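Local atomic coordinates of UDP-N-acetylglucosamine 2-epimerase (Listeria monocytogenes, PDB entry 3OT5), a protein that probably catalyses the reversible epimerisation of UDP-N-acetylglucosamine at C2 of the sugar, giving UDP-N-acetylmannosamine. Residues Y303-E314 / V321-R332. Residues are numbered along the deposited sequence; the frame is centred on the assembly and turned at random.
Sequences YLVFTDSGGVQE and VPVLVLRDTTER
Val321 sets its CG1 against Leu304 CA and Val305 CG1, and Pro322 then lends its carbonyl oxygen to Val305 N, the first rung of a parallel ladder. At Val323 the CG2 methyl presses close to Val305 CG1 (3.5 Å), the two valines lying side by side, while its CG1 meets Thr307 CG2. Leu324 uses both its N and its O toward the first strand: its N donates almost straight to Val305 O (2.8 Å, 171° at the hydrogen) and its O accepts from Thr307 N. On the sheet face it shares with Phe306, Leu324 CD1 sits 3.3 Å from Phe306 CE1, and helix 348-360 packs over both residues. Val325 returns to the valine face, where Val325 CG2 lies 3.7 Å from Gln313 CD and the glutamine chain crosses it at about a right angle. The amide of Gln313 is tethered within its own segment, NE2 giving a bond to Ser309 O from well above the carbonyl plane. Leu326, centre of an inverse gamma turn, still donates N to Thr307 O, and its CD2 reaches Phe306 CD1. Beyond it, Arg327 CG rests on Asp308 CB. After an excursion the chain comes back at Arg332, whose CB lies 3.6 Å from Gln313 OE1. A bend at chi2 (73°) helps bring the guanidinium over Gly310, with Gly310 CA 3.3 Å above the centre of one face. Arg332 NE (2.7 Å) and NH2 both donate to Glu314 OE1, while Glu314 OE2 takes a bond from Asn199. The contact thus joins the strands and helix of one beta-alpha-beta unit of the Rossmann-like C-terminal domain at two places, by backbone bonds and hydrocarbon in the sheet and by an ion pair at the helix; gripped at both oxygens, the Glu314 carboxylate is fixed in place and ties the loop after the strand to the helix.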
ATOM      1  N   TYR A 303      10.980  10.300 -12.404  1.00 50.21           N
ATOM      2  CA  TYR A 303      11.298   9.637 -13.652  1.00 50.35           C
ATOM      3  C   TYR A 303      11.498   8.164 -13.327  1.00 48.50           C
ATOM      4  O   TYR A 303      11.144   7.291 -14.114  1.00 49.40           O
ATOM      5  CB  TYR A 303      12.562  10.240 -14.270  1.00 51.86           C
ATOM      6  CG  TYR A 303      12.924   9.723 -15.642  1.00 52.47           C
ATOM      7  CD1 TYR A 303      12.336  10.255 -16.785  1.00 54.08           C
ATOM      8  CD2 TYR A 303      13.890   8.730 -15.804  1.00 55.71           C
ATOM      9  CE1 TYR A 303      12.681   9.793 -18.063  1.00 53.28           C
ATOM     10  CE2 TYR A 303      14.246   8.264 -17.078  1.00 54.53           C
ATOM     11  CZ  TYR A 303      13.630   8.796 -18.199  1.00 54.87           C
ATOM     12  OH  TYR A 303      13.978   8.335 -19.456  1.00 61.49           O
ATOM     13  N   LEU A 304      12.072   7.887 -12.165  1.00 45.15           N
ATOM     14  CA  LEU A 304      12.276   6.511 -11.754  1.00 44.24           C
ATOM     15  C   LEU A 304      12.466   6.511 -10.248  1.00 42.68           C
ATOM     16  O   LEU A 304      12.790   7.536  -9.639  1.00 42.40           O
ATOM     17  CB  LEU A 304      13.466   5.858 -12.489  1.00 45.74           C
ATOM     18  CG  LEU A 304      14.891   6.141 -12.013  1.00 44.83           C
ATOM     19  CD1 LEU A 304      15.138   5.323 -10.767  1.00 43.14           C
ATOM     20  CD2 LEU A 304      15.938   5.777 -13.056  1.00 48.36           C
ATOM     21  N   VAL A 305      12.237   5.365  -9.639  1.00 42.84           N
ATOM     22  CA  VAL A 305      12.364   5.252  -8.199  1.00 41.90           C
ATOM     23  C   VAL A 305      13.080   3.980  -7.826  1.00 41.10           C
ATOM     24  O   VAL A 305      12.860   2.937  -8.437  1.00 43.00           O
ATOM     25  CB  VAL A 305      10.967   5.290  -7.511  1.00 41.06           C
ATOM     26  CG1 VAL A 305      10.045   4.271  -8.117  1.00 44.01           C
ATOM     27  CG2 VAL A 305      11.084   5.065  -5.974  1.00 44.13           C
ATOM     28  N   PHE A 306      13.983   4.096  -6.861  1.00 41.46           N
ATOM     29  CA  PHE A 306      14.714   2.973  -6.299  1.00 41.20           C
ATOM     30  C   PHE A 306      14.086   2.750  -4.957  1.00 40.08           C
ATOM     31  O   PHE A 306      14.026   3.673  -4.177  1.00 39.22           O
ATOM     32  CB  PHE A 306      16.177   3.294  -6.002  1.00 41.80           C
ATOM     33  CG  PHE A 306      17.061   3.415  -7.209  1.00 45.02           C
ATOM     34  CD1 PHE A 306      17.586   2.279  -7.811  1.00 47.59           C
ATOM     35  CD2 PHE A 306      17.464   4.665  -7.674  1.00 45.98           C
ATOM     36  CE1 PHE A 306      18.452   2.388  -8.907  1.00 51.66           C
ATOM     37  CE2 PHE A 306      18.321   4.783  -8.756  1.00 47.39           C
ATOM     38  CZ  PHE A 306      18.813   3.642  -9.379  1.00 51.09           C
ATOM     39  N   THR A 307      13.673   1.528  -4.652  1.00 40.23           N
ATOM     40  CA  THR A 307      13.061   1.279  -3.374  1.00 39.30           C
ATOM     41  C   THR A 307      13.112  -0.171  -2.997  1.00 39.54           C
ATOM     42  O   THR A 307      13.376  -1.039  -3.829  1.00 40.20           O
ATOM     43  CB  THR A 307      11.550   1.678  -3.406  1.00 39.23           C
ATOM     44  OG1 THR A 307      11.013   1.737  -2.077  1.00 39.94           O
ATOM     45  CG2 THR A 307      10.759   0.694  -4.230  1.00 35.66           C
ATOM     46  N   ASP A 308      12.931  -0.417  -1.713  1.00 39.49           N
ATOM     47  CA  ASP A 308      12.812  -1.765  -1.212  1.00 41.51           C
ATOM     48  C   ASP A 308      11.437  -1.849  -0.516  1.00 41.85           C
ATOM     49  O   ASP A 308      11.146  -2.810   0.202  1.00 42.20           O
ATOM     50  CB  ASP A 308      13.956  -2.131  -0.276  1.00 42.90           C
ATOM     51  CG  ASP A 308      13.979  -1.300   0.982  1.00 44.37           C
ATOM     52  OD1 ASP A 308      13.051  -0.490   1.195  1.00 44.39           O
ATOM     53  OD2 ASP A 308      14.929  -1.476   1.776  1.00 47.21           O
ATOM     54  N   SER A 309      10.605  -0.821  -0.721  1.00 41.15           N
ATOM     55  CA  SER A 309       9.263  -0.783  -0.142  1.00 42.30           C
ATOM     56  C   SER A 309       8.229  -1.540  -0.978  1.00 41.97           C
ATOM     57  O   SER A 309       8.152  -1.383  -2.199  1.00 43.69           O
ATOM     58  CB  SER A 309       8.779   0.660  -0.000  1.00 42.50           C
ATOM     59  OG  SER A 309       7.392   0.683   0.328  1.00 43.72           O
ATOM     60  N   GLY A 310       7.412  -2.330  -0.311  1.00 43.06           N
ATOM     61  CA  GLY A 310       6.355  -3.083  -0.983  1.00 43.40           C
ATOM     62  C   GLY A 310       5.297  -2.158  -1.555  1.00 41.90           C
ATOM     63  O   GLY A 310       4.918  -2.273  -2.730  1.00 40.30           O
ATOM     64  N   GLY A 311       4.836  -1.215  -0.740  1.00 40.74           N
ATOM     65  CA  GLY A 311       3.814  -0.275  -1.190  1.00 40.82           C
ATOM     66  C   GLY A 311       4.210   0.484  -2.452  1.00 39.98           C
ATOM     67  O   GLY A 311       3.408   0.638  -3.372  1.00 42.31           O
ATOM     68  N   VAL A 312       5.450   0.951  -2.502  1.00 38.48           N
ATOM     69  CA  VAL A 312       5.931   1.727  -3.637  1.00 37.52           C
ATOM     70  C   VAL A 312       5.955   0.911  -4.934  1.00 39.73           C
ATOM     71  O   VAL A 312       5.764   1.464  -6.007  1.00 40.40           O
ATOM     72  CB  VAL A 312       7.313   2.352  -3.352  1.00 37.19           C
ATOM     73  CG1 VAL A 312       7.885   3.019  -4.599  1.00 34.18           C
ATOM     74  CG2 VAL A 312       7.224   3.360  -2.199  1.00 34.02           C
ATOM     75  N   GLN A 313       6.192  -0.392  -4.824  1.00 41.31           N
ATOM     76  CA  GLN A 313       6.204  -1.274  -5.983  1.00 42.82           C
ATOM     77  C   GLN A 313       4.819  -1.402  -6.589  1.00 43.56           C
ATOM     78  O   GLN A 313       4.679  -1.669  -7.775  1.00 42.60           O
ATOM     79  CB  GLN A 313       6.741  -2.659  -5.590  1.00 44.48           C
ATOM     80  CG  GLN A 313       8.228  -2.623  -5.182  1.00 44.19           C
ATOM     81  CD  GLN A 313       8.700  -3.907  -4.540  1.00 45.39           C
ATOM     82  OE1 GLN A 313       8.539  -4.987  -5.093  1.00 50.33           O
ATOM     83  NE2 GLN A 313       9.318  -3.786  -3.372  1.00 41.97           N
ATOM     84  N   GLU A 314       3.786  -1.188  -5.783  1.00 43.29           N
ATOM     85  CA  GLU A 314       2.433  -1.295  -6.296  1.00 44.89           C
ATOM     86  C   GLU A 314       1.837   0.044  -6.674  1.00 44.03           C
ATOM     87  O   GLU A 314       0.997   0.108  -7.565  1.00 44.91           O
ATOM     88  CB  GLU A 314       1.549  -1.978  -5.270  1.00 47.06           C
ATOM     89  CG  GLU A 314       2.073  -3.350  -4.903  1.00 51.49           C
ATOM     90  CD  GLU A 314       1.176  -4.097  -3.938  1.00 56.13           C
ATOM     91  OE1 GLU A 314       1.674  -5.073  -3.335  1.00 57.67           O
ATOM     92  OE2 GLU A 314      -0.010  -3.714  -3.786  1.00 60.41           O
ATOM     93  N   VAL A 321       5.467   5.193 -12.981  1.00 47.99           N
ATOM     94  CA  VAL A 321       6.876   5.413 -12.647  1.00 45.28           C
ATOM     95  C   VAL A 321       7.632   4.092 -12.578  1.00 45.22           C
ATOM     96  O   VAL A 321       7.294   3.232 -11.786  1.00 44.01           O
ATOM     97  CB  VAL A 321       7.040   6.154 -11.288  1.00 44.57           C
ATOM     98  CG1 VAL A 321       8.518   6.393 -10.970  1.00 39.67           C
ATOM     99  CG2 VAL A 321       6.276   7.485 -11.312  1.00 42.58           C
ATOM    100  N   PRO A 322       8.645   3.911 -13.446  1.00 47.13           N
ATOM    101  CA  PRO A 322       9.436   2.693 -13.405  1.00 46.26           C
ATOM    102  C   PRO A 322      10.070   2.526 -12.032  1.00 43.98           C
ATOM    103  O   PRO A 322      10.569   3.509 -11.461  1.00 41.87           O
ATOM    104  CB  PRO A 322      10.530   2.957 -14.448  1.00 47.82           C
ATOM    105  CG  PRO A 322       9.911   3.860 -15.412  1.00 49.72           C
ATOM    106  CD  PRO A 322       9.028   4.765 -14.583  1.00 48.66           C
ATOM    107  N   VAL A 323      10.060   1.298 -11.516  1.00 43.06           N
ATOM    108  CA  VAL A 323      10.633   1.016 -10.211  1.00 41.85           C
ATOM    109  C   VAL A 323      11.810   0.030 -10.258  1.00 43.47           C
ATOM    110  O   VAL A 323      11.704  -1.047 -10.835  1.00 44.91           O
ATOM    111  CB  VAL A 323       9.553   0.435  -9.254  1.00 41.20           C
ATOM    112  CG1 VAL A 323      10.147   0.112  -7.910  1.00 37.72           C
ATOM    113  CG2 VAL A 323       8.380   1.397  -9.105  1.00 38.03           C
ATOM    114  N   LEU A 324      12.939   0.419  -9.667  1.00 44.18           N
ATOM    115  CA  LEU A 324      14.112  -0.459  -9.559  1.00 44.35           C
ATOM    116  C   LEU A 324      14.106  -0.908  -8.100  1.00 43.01           C
ATOM    117  O   LEU A 324      14.262  -0.095  -7.185  1.00 42.35           O
ATOM    118  CB  LEU A 324      15.409   0.255  -9.939  1.00 45.52           C
ATOM    119  CG  LEU A 324      15.516   0.736 -11.399  1.00 45.95           C
ATOM    120  CD1 LEU A 324      16.878   1.372 -11.664  1.00 43.94           C
ATOM    121  CD2 LEU A 324      15.281  -0.410 -12.368  1.00 49.15           C
ATOM    122  N   VAL A 325      13.890  -2.204  -7.887  1.00 43.23           N
ATOM    123  CA  VAL A 325      13.769  -2.751  -6.532  1.00 42.31           C
ATOM    124  C   VAL A 325      15.101  -3.175  -5.926  1.00 43.25           C
ATOM    125  O   VAL A 325      15.781  -4.042  -6.449  1.00 44.20           O
ATOM    126  CB  VAL A 325      12.754  -3.898  -6.511  1.00 42.89           C
ATOM    127  CG1 VAL A 325      12.585  -4.461  -5.088  1.00 41.43           C
ATOM    128  CG2 VAL A 325      11.410  -3.391  -7.053  1.00 39.76           C
ATOM    129  N   LEU A 326      15.442  -2.544  -4.804  1.00 43.35           N
ATOM    130  CA  LEU A 326      16.702  -2.786  -4.100  1.00 45.40           C
ATOM    131  C   LEU A 326      16.591  -3.998  -3.189  1.00 46.88           C
ATOM    132  O   LEU A 326      16.685  -3.876  -1.963  1.00 45.42           O
ATOM    133  CB  LEU A 326      17.080  -1.549  -3.287  1.00 43.98           C
ATOM    134  CG  LEU A 326      17.132  -0.247  -4.091  1.00 44.87           C
ATOM    135  CD1 LEU A 326      17.520   0.942  -3.206  1.00 44.13           C
ATOM    136  CD2 LEU A 326      18.046  -0.374  -5.288  1.00 41.89           C
ATOM    137  N   ARG A 327      16.374  -5.164  -3.794  1.00 49.07           N
ATOM    138  CA  ARG A 327      16.221  -6.407  -3.042  1.00 52.45           C
ATOM    139  C   ARG A 327      16.717  -7.615  -3.813  1.00 54.94           C
ATOM    140  O   ARG A 327      16.737  -7.621  -5.042  1.00 54.48           O
ATOM    141  CB  ARG A 327      14.748  -6.674  -2.701  1.00 51.75           C
ATOM    142  CG  ARG A 327      14.039  -5.590  -1.933  1.00 53.87           C
ATOM    143  CD  ARG A 327      12.730  -6.101  -1.406  1.00 55.80           C
ATOM    144  NE  ARG A 327      12.966  -7.204  -0.484  1.00 61.17           N
ATOM    145  CZ  ARG A 327      12.009  -7.937   0.077  1.00 64.32           C
ATOM    146  NH1 ARG A 327      10.728  -7.694  -0.187  1.00 65.01           N
ATOM    147  NH2 ARG A 327      12.339  -8.920   0.902  1.00 65.29           N
ATOM    148  N   ASP A 328      17.090  -8.645  -3.067  1.00 58.88           N
ATOM    149  CA  ASP A 328      17.565  -9.903  -3.640  1.00 63.47           C
ATOM    150  C   ASP A 328      16.395 -10.843  -3.882  1.00 65.07           C
ATOM    151  O   ASP A 328      16.461 -11.738  -4.721  1.00 68.04           O
ATOM    152  CB  ASP A 328      18.558 -10.567  -2.693  1.00 65.80           C
ATOM    153  CG  ASP A 328      19.849  -9.794  -2.562  1.00 67.10           C
ATOM    154  OD1 ASP A 328      20.470  -9.866  -1.478  1.00 71.26           O
ATOM    155  OD2 ASP A 328      20.242  -9.114  -3.536  1.00 67.46           O
ATOM    156  N   THR A 329      15.327 -10.627  -3.123  1.00 65.03           N
ATOM    157  CA  THR A 329      14.119 -11.427  -3.206  1.00 66.47           C
ATOM    158  C   THR A 329      12.925 -10.487  -3.194  1.00 64.92           C
ATOM    159  O   THR A 329      13.077  -9.286  -2.963  1.00 63.15           O
ATOM    160  CB  THR A 329      14.011 -12.376  -2.003  1.00 68.18           C
ATOM    161  OG1 THR A 329      14.065 -11.610  -0.793  1.00 67.08           O
ATOM    162  CG2 THR A 329      15.154 -13.385  -1.999  1.00 71.54           C
ATOM    163  N   THR A 330      11.737 -11.023  -3.437  1.00 65.73           N
ATOM    164  CA  THR A 330      10.543 -10.194  -3.438  1.00 65.17           C
ATOM    165  C   THR A 330       9.276 -11.014  -3.264  1.00 65.94           C
ATOM    166  O   THR A 330       9.250 -12.210  -3.562  1.00 67.09           O
ATOM    167  CB  THR A 330      10.423  -9.386  -4.750  1.00 64.35           C
ATOM    168  OG1 THR A 330       9.224  -8.602  -4.723  1.00 65.64           O
ATOM    169  CG2 THR A 330      10.387 -10.317  -5.970  1.00 67.32           C
ATOM    170  N   GLU A 331       8.245 -10.363  -2.737  1.00 64.51           N
ATOM    171  CA  GLU A 331       6.948 -10.988  -2.569  1.00 65.42           C
ATOM    172  C   GLU A 331       6.064 -10.504  -3.726  1.00 63.50           C
ATOM    173  O   GLU A 331       4.947 -10.987  -3.895  1.00 64.17           O
ATOM    174  CB  GLU A 331       6.303 -10.635  -1.224  1.00 66.25           C
ATOM    175  CG  GLU A 331       7.148 -10.968   0.028  1.00 70.05           C
ATOM    176  CD  GLU A 331       8.296  -9.988   0.269  1.00 70.57           C
ATOM    177  OE1 GLU A 331       8.326  -8.928  -0.402  1.00 65.90           O
ATOM    178  OE2 GLU A 331       9.153 -10.266   1.150  1.00 70.85           O
ATOM    179  N   ARG A 332       6.579  -9.544  -4.508  1.00 61.25           N
ATOM    180  CA  ARG A 332       5.889  -8.976  -5.682  1.00 59.94           C
ATOM    181  C   ARG A 332       6.374  -9.552  -7.016  1.00 59.91           C
ATOM    182  O   ARG A 332       6.944  -8.821  -7.832  1.00 59.79           O
ATOM    183  CB  ARG A 332       6.052  -7.435  -5.760  1.00 58.57           C
ATOM    184  CG  ARG A 332       5.063  -6.569  -4.962  1.00 59.16           C
ATOM    185  CD  ARG A 332       5.258  -6.574  -3.476  1.00 62.37           C
ATOM    186  NE  ARG A 332       4.227  -5.770  -2.813  1.00 61.59           N
ATOM    187  CZ  ARG A 332       4.139  -5.611  -1.497  1.00 65.94           C
ATOM    188  NH1 ARG A 332       5.029  -6.188  -0.688  1.00 65.69           N
ATOM    189  NH2 ARG A 332       3.165  -4.866  -0.983  1.00 67.66           N
TER